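Side-chain contacts in neurotoxin (Clostridium botulinum, PDB 2QN0), which acts as a zinc-dependent protease, the light chain of type C botulinum neurotoxin, which probably cleaves SNARE proteins of the nerve terminal: residues E360-Y363 against A364-N368; Q370-K373 against I374-S377. All blocks are in the same frame, centred on the assembly; numbering follows the deposited sequence.

Contact 1: residues E360-Y363 against A364-N368; sequences EFNY and AKIYN
Y363 and Y367, one helical turn apart, make the tight part of this contact and are buried, as is A364; K365 is exposed to solvent, and F361, N362 and I366 lie between these extremes. In the buried part the Y367 ring stands with its edge against the backbone of the preceding turn: Y363 O lies in the ring plane, 3.2 Å from Y367 CD2. The same oxygen accepts Y367 N at 2.8 Å in a nearly straight bond (N-H...O angle 170°), and Y363 CB packs on Y367 CD2 at 4.1 Å. Both hydroxyls are bonded, Y363 OH to N232 OD1 on the helix 223-238 that carries the zinc-binding histidines, Y367 OH to I97 O.

These residues make up the whole of the short helix 360-366. I366 N bonds to N362 O at 3.0 Å, and the helix ends in a Schellman motif, with N368 at positive phi and its N turned back to K365 O.

On the solvent side the chain of K365 bends at chi3 (-64°), which brings CE back across N362 at about a right angle, 3.5 Å from N362 OD1. Its ammonium reaches the F361 ring obliquely, NZ to CE2 being 4.2 Å. On the other branch of the same amide, I366 CD1 lies 3.6 Å from N362 ND2, itself bonded to I357 O; N362 and I366 both lean on I102 of helix 101-112. E360 is buried at the first turn, its carboxylate bonded to H229, while its carbonyl oxygen accepts A364 N.

Contact 2: residues Q370-K373 against I374-S377; sequences QNRK and IYLS
R372 offers one face of its guanidinium to Y375, whose CD1 lies 3.5 Å above the guanidinium plane, toward its periphery. The two side chains run side by side and point the same way, but their flat groups are 58° apart, so the overlap is a partial one and not a parallel stack; CD1 and CE1 are the ring atoms nearest to NH2 (NH2 to CD1 3.6 Å). Before it reaches the ring, the arginine passes the carbonyl of I374: its CG is placed between the backbone N and the carbonyl carbon (chi1 52°), and the extended chain beyond leaves R372 CD 3.5 Å from I374 O.

That carbonyl also opens a type I beta turn from I374 to S377, closed by S377 N bonding back to I374 O at 3.1 Å. The turn brings S377 beside the arginine stem, where S377 OG lies 3.6 Å from R372 CB; the hydroxyl also has a hydrogen bond to N204 O.

A water ties the far end of the arginine to the same turn. It accepts from R372 NH1 at 3.2 Å and donates to the carbonyl oxygens of Y375 and S377. All three guanidinium nitrogens have partners, NE in E360, NH1 in the water and NH2 in an acceptor outside this loop, which should limit rotation of the group and fix the face offered to Y375. The tyrosine side chain in turn lies about 4 Å from the bound zinc ion and touches E269, one of its ligands.

In the fold
Along the chain contact 1 comes first, on helix 360-366, and contact 2 follows in the loop that leads to strand 383-384. Their centres are 11 Å apart, on the same side of the chain's centre, and they meet directly: E360 OE2 forms a salt bridge with R372 NE at 2.9 Å, and A364 packs on N371 through their CB atoms. Helix and loop are thus joined next to the zinc site of this protease, whose ligands are H229 and H233 of helix 223-238 and E269 of helix 267-273. The E360 side chain is about 7 Å from the zinc ion, farther than that of Y375, consistent with a second-shell position for E360.

Contact 1: residues E360-Y363 against A364-N368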
loop_
_atom_site.group_PDB
_atom_site.type_symbol
_atom_site.label_atom_id
_atom_site.label_comp_id
_atom_site.label_asym_id
_atom_site.label_seq_id
_atom_site.Cartn_x
_atom_site.Cartn_y
_atom_site.Cartn_z
ATOM N N GLU A 360 2.504 7.166 8.532
ATOM C CA GLU A 360 3.170 8.156 7.683
ATOM C C GLU A 360 3.833 9.242 8.535
ATOM O O GLU A 360 4.983 9.631 8.302
ATOM C CB GLU A 360 2.148 8.807 6.752
ATOM C CG GLU A 360 2.748 9.797 5.761
ATOM C CD GLU A 360 1.686 10.566 5.000
ATOM O OE1 GLU A 360 0.659 9.953 4.633
ATOM O OE2 GLU A 360 1.881 11.778 4.758
ATOM N N PHE A 361 3.083 9.733 9.516
ATOM C CA PHE A 361 3.547 10.773 10.426
ATOM C C PHE A 361 4.856 10.378 11.113
ATOM O O PHE A 361 5.776 11.187 11.235
ATOM C CB PHE A 361 2.473 11.035 11.487
ATOM C CG PHE A 361 2.751 12.233 12.349
ATOM C CD1 PHE A 361 2.413 13.511 11.916
ATOM C CD2 PHE A 361 3.361 12.084 13.589
ATOM C CE1 PHE A 361 2.679 14.627 12.708
ATOM C CE2 PHE A 361 3.631 13.192 14.387
ATOM C CZ PHE A 361 3.289 14.466 13.945
ATOM N N ASN A 362 4.931 9.133 11.569
ATOM C CA ASN A 362 6.125 8.646 12.246
ATOM C C ASN A 362 7.267 8.480 11.245
ATOM O O ASN A 362 8.416 8.796 11.550
ATOM C CB ASN A 362 5.817 7.318 12.950
ATOM C CG ASN A 362 6.884 6.921 13.952
ATOM O OD1 ASN A 362 7.560 7.776 14.530
ATOM N ND2 ASN A 362 7.028 5.615 14.182
ATOM N N TYR A 363 6.956 8.003 10.043
ATOM C CA TYR A 363 8.004 7.826 9.036
ATOM C C TYR A 363 8.669 9.160 8.693
ATOM O O TYR A 363 9.886 9.222 8.521
ATOM C CB TYR A 363 7.447 7.206 7.747
ATOM C CG TYR A 363 6.747 5.875 7.929
ATOM C CD1 TYR A 363 7.149 4.974 8.916
ATOM C CD2 TYR A 363 5.695 5.506 7.091
ATOM C CE1 TYR A 363 6.515 3.737 9.065
ATOM C CE2 TYR A 363 5.063 4.276 7.226
ATOM C CZ TYR A 363 5.476 3.398 8.217
ATOM O OH TYR A 363 4.842 2.181 8.350
ATOM N N ALA A 364 7.878 10.224 8.592
ATOM C CA ALA A 364 8.430 11.537 8.255
ATOM C C ALA A 364 9.524 11.934 9.237
ATOM O O ALA A 364 10.548 12.494 8.845
ATOM C CB ALA A 364 7.324 12.596 8.242
ATOM N N LYS A 365 9.307 11.642 10.515
ATOM C CA LYS A 365 10.293 11.961 11.539
ATOM C C LYS A 365 11.508 11.044 11.433
ATOM O O LYS A 365 12.651 11.500 11.472
ATOM C CB LYS A 365 9.678 11.817 12.936
ATOM C CG LYS A 365 8.576 12.823 13.235
ATOM C CD LYS A 365 8.028 12.653 14.649
ATOM C CE LYS A 365 7.346 11.306 14.833
ATOM N NZ LYS A 365 6.787 11.148 16.208
ATOM N N ILE A 366 11.257 9.748 11.292
ATOM C CA ILE A 366 12.340 8.773 11.210
ATOM C C ILE A 366 13.246 8.934 9.989
ATOM O O ILE A 366 14.469 8.818 10.104
ATOM C CB ILE A 366 11.772 7.340 11.266
ATOM C CG1 ILE A 366 11.116 7.116 12.633
ATOM C CG2 ILE A 366 12.885 6.315 11.029
ATOM C CD1 ILE A 366 10.374 5.805 12.756
ATOM N N TYR A 367 12.662 9.208 8.827
ATOM C CA TYR A 367 13.454 9.383 7.608
ATOM C C TYR A 367 13.952 10.817 7.460
ATOM O O TYR A 367 14.618 11.155 6.485
ATOM C CB TYR A 367 12.632 8.983 6.381
ATOM C CG TYR A 367 12.429 7.486 6.267
ATOM C CD1 TYR A 367 13.186 6.723 5.376
ATOM C CD2 TYR A 367 11.510 6.826 7.083
ATOM C CE1 TYR A 367 13.034 5.333 5.303
ATOM C CE2 TYR A 367 11.351 5.442 7.021
ATOM C CZ TYR A 367 12.117 4.703 6.132
ATOM O OH TYR A 367 11.972 3.334 6.089
ATOM N N ASN A 368 13.614 11.654 8.434
ATOM C CA ASN A 368 14.031 13.052 8.442
ATOM C C ASN A 368 13.710 13.805 7.151
ATOM O O ASN A 368 14.596 14.379 6.518
ATOM C CB ASN A 368 15.533 13.142 8.729
ATOM C CG ASN A 368 15.984 14.559 9.023
ATOM O OD1 ASN A 368 15.419 15.236 9.885
ATOM N ND2 ASN A 368 17.011 15.015 8.313
#

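Contact 2: residues Q370-K373 against I374-S377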
loop_
_atom_site.group_PDB
_atom_site.type_symbol
_atom_site.label_atom_id
_atom_site.label_comp_id
_atom_site.label_asym_id
_atom_site.label_seq_id
_atom_site.Cartn_x
_atom_site.Cartn_y
_atom_site.Cartn_z
ATOM N N GLN A 370 10.687 16.479 5.118
ATOM C CA GLN A 370 9.597 17.421 5.324
ATOM C C GLN A 370 8.345 16.680 4.878
ATOM O O GLN A 370 8.409 15.837 3.984
ATOM C CB GLN A 370 9.801 18.663 4.449
ATOM C CG GLN A 370 8.728 19.737 4.602
ATOM C CD GLN A 370 8.672 20.306 6.009
ATOM O OE1 GLN A 370 8.323 19.603 6.959
ATOM N NE2 GLN A 370 9.023 21.586 6.151
ATOM N N ASN A 371 7.209 16.983 5.495
ATOM C CA ASN A 371 5.971 16.324 5.109
ATOM C C ASN A 371 4.765 17.130 5.566
ATOM O O ASN A 371 4.886 18.025 6.403
ATOM C CB ASN A 371 5.908 14.908 5.704
ATOM C CG ASN A 371 4.787 14.074 5.104
ATOM O OD1 ASN A 371 4.585 14.077 3.890
ATOM N ND2 ASN A 371 4.065 13.340 5.949
ATOM N N ARG A 372 3.604 16.813 5.006
ATOM C CA ARG A 372 2.377 17.502 5.374
ATOM C C ARG A 372 2.150 17.300 6.867
ATOM O O ARG A 372 2.454 16.240 7.409
ATOM C CB ARG A 372 1.200 16.942 4.569
ATOM C CG ARG A 372 1.059 15.424 4.625
ATOM C CD ARG A 372 -0.033 14.940 3.676
ATOM N NE ARG A 372 -0.094 13.480 3.600
ATOM C CZ ARG A 372 -0.900 12.807 2.783
ATOM N NH1 ARG A 372 -1.720 13.462 1.969
ATOM N NH2 ARG A 372 -0.883 11.477 2.773
ATOM N N LYS A 373 1.633 18.326 7.535
ATOM C CA LYS A 373 1.383 18.248 8.967
ATOM C C LYS A 373 0.167 17.378 9.281
ATOM O O LYS A 373 0.130 16.699 10.310
ATOM C CB LYS A 373 1.174 19.649 9.534
ATOM C CG LYS A 373 1.044 19.689 11.047
ATOM C CD LYS A 373 0.941 21.122 11.536
ATOM C CE LYS A 373 0.825 21.184 13.048
ATOM N NZ LYS A 373 0.712 22.595 13.516
ATOM N N ILE A 374 -0.824 17.416 8.399
ATOM C CA ILE A 374 -2.041 16.626 8.563
ATOM C C ILE A 374 -2.420 15.997 7.231
ATOM O O ILE A 374 -2.024 16.482 6.171
ATOM C CB ILE A 374 -3.237 17.489 9.048
ATOM C CG1 ILE A 374 -3.367 18.742 8.182
ATOM C CG2 ILE A 374 -3.061 17.843 10.521
ATOM C CD1 ILE A 374 -4.622 19.557 8.470
ATOM N N TYR A 375 -3.189 14.916 7.289
ATOM C CA TYR A 375 -3.615 14.227 6.077
ATOM C C TYR A 375 -4.415 15.165 5.170
ATOM O O TYR A 375 -4.310 15.099 3.947
ATOM C CB TYR A 375 -4.465 13.007 6.440
ATOM C CG TYR A 375 -4.965 12.238 5.240
ATOM C CD1 TYR A 375 -4.090 11.496 4.447
ATOM C CD2 TYR A 375 -6.316 12.262 4.887
ATOM C CE1 TYR A 375 -4.550 10.793 3.327
ATOM C CE2 TYR A 375 -6.783 11.562 3.775
ATOM C CZ TYR A 375 -5.894 10.830 3.000
ATOM O OH TYR A 375 -6.351 10.136 1.902
ATOM N N LEU A 376 -5.213 16.043 5.772
ATOM C CA LEU A 376 -6.025 16.976 4.995
ATOM C C LEU A 376 -5.378 18.341 4.764
ATOM O O LEU A 376 -6.079 19.344 4.614
ATOM C CB LEU A 376 -7.397 17.160 5.657
ATOM C CG LEU A 376 -8.264 15.898 5.728
ATOM C CD1 LEU A 376 -9.595 16.233 6.402
ATOM C CD2 LEU A 376 -8.491 15.344 4.324
ATOM N N SER A 377 -4.049 18.388 4.747
ATOM C CA SER A 377 -3.348 19.647 4.492
ATOM C C SER A 377 -3.804 20.146 3.131
ATOM O O SER A 377 -4.041 19.347 2.224
ATOM C CB SER A 377 -1.826 19.436 4.443
ATOM O OG SER A 377 -1.243 19.370 5.736
HETATM O O HOH W 1 -2.868 16.443 2.013
#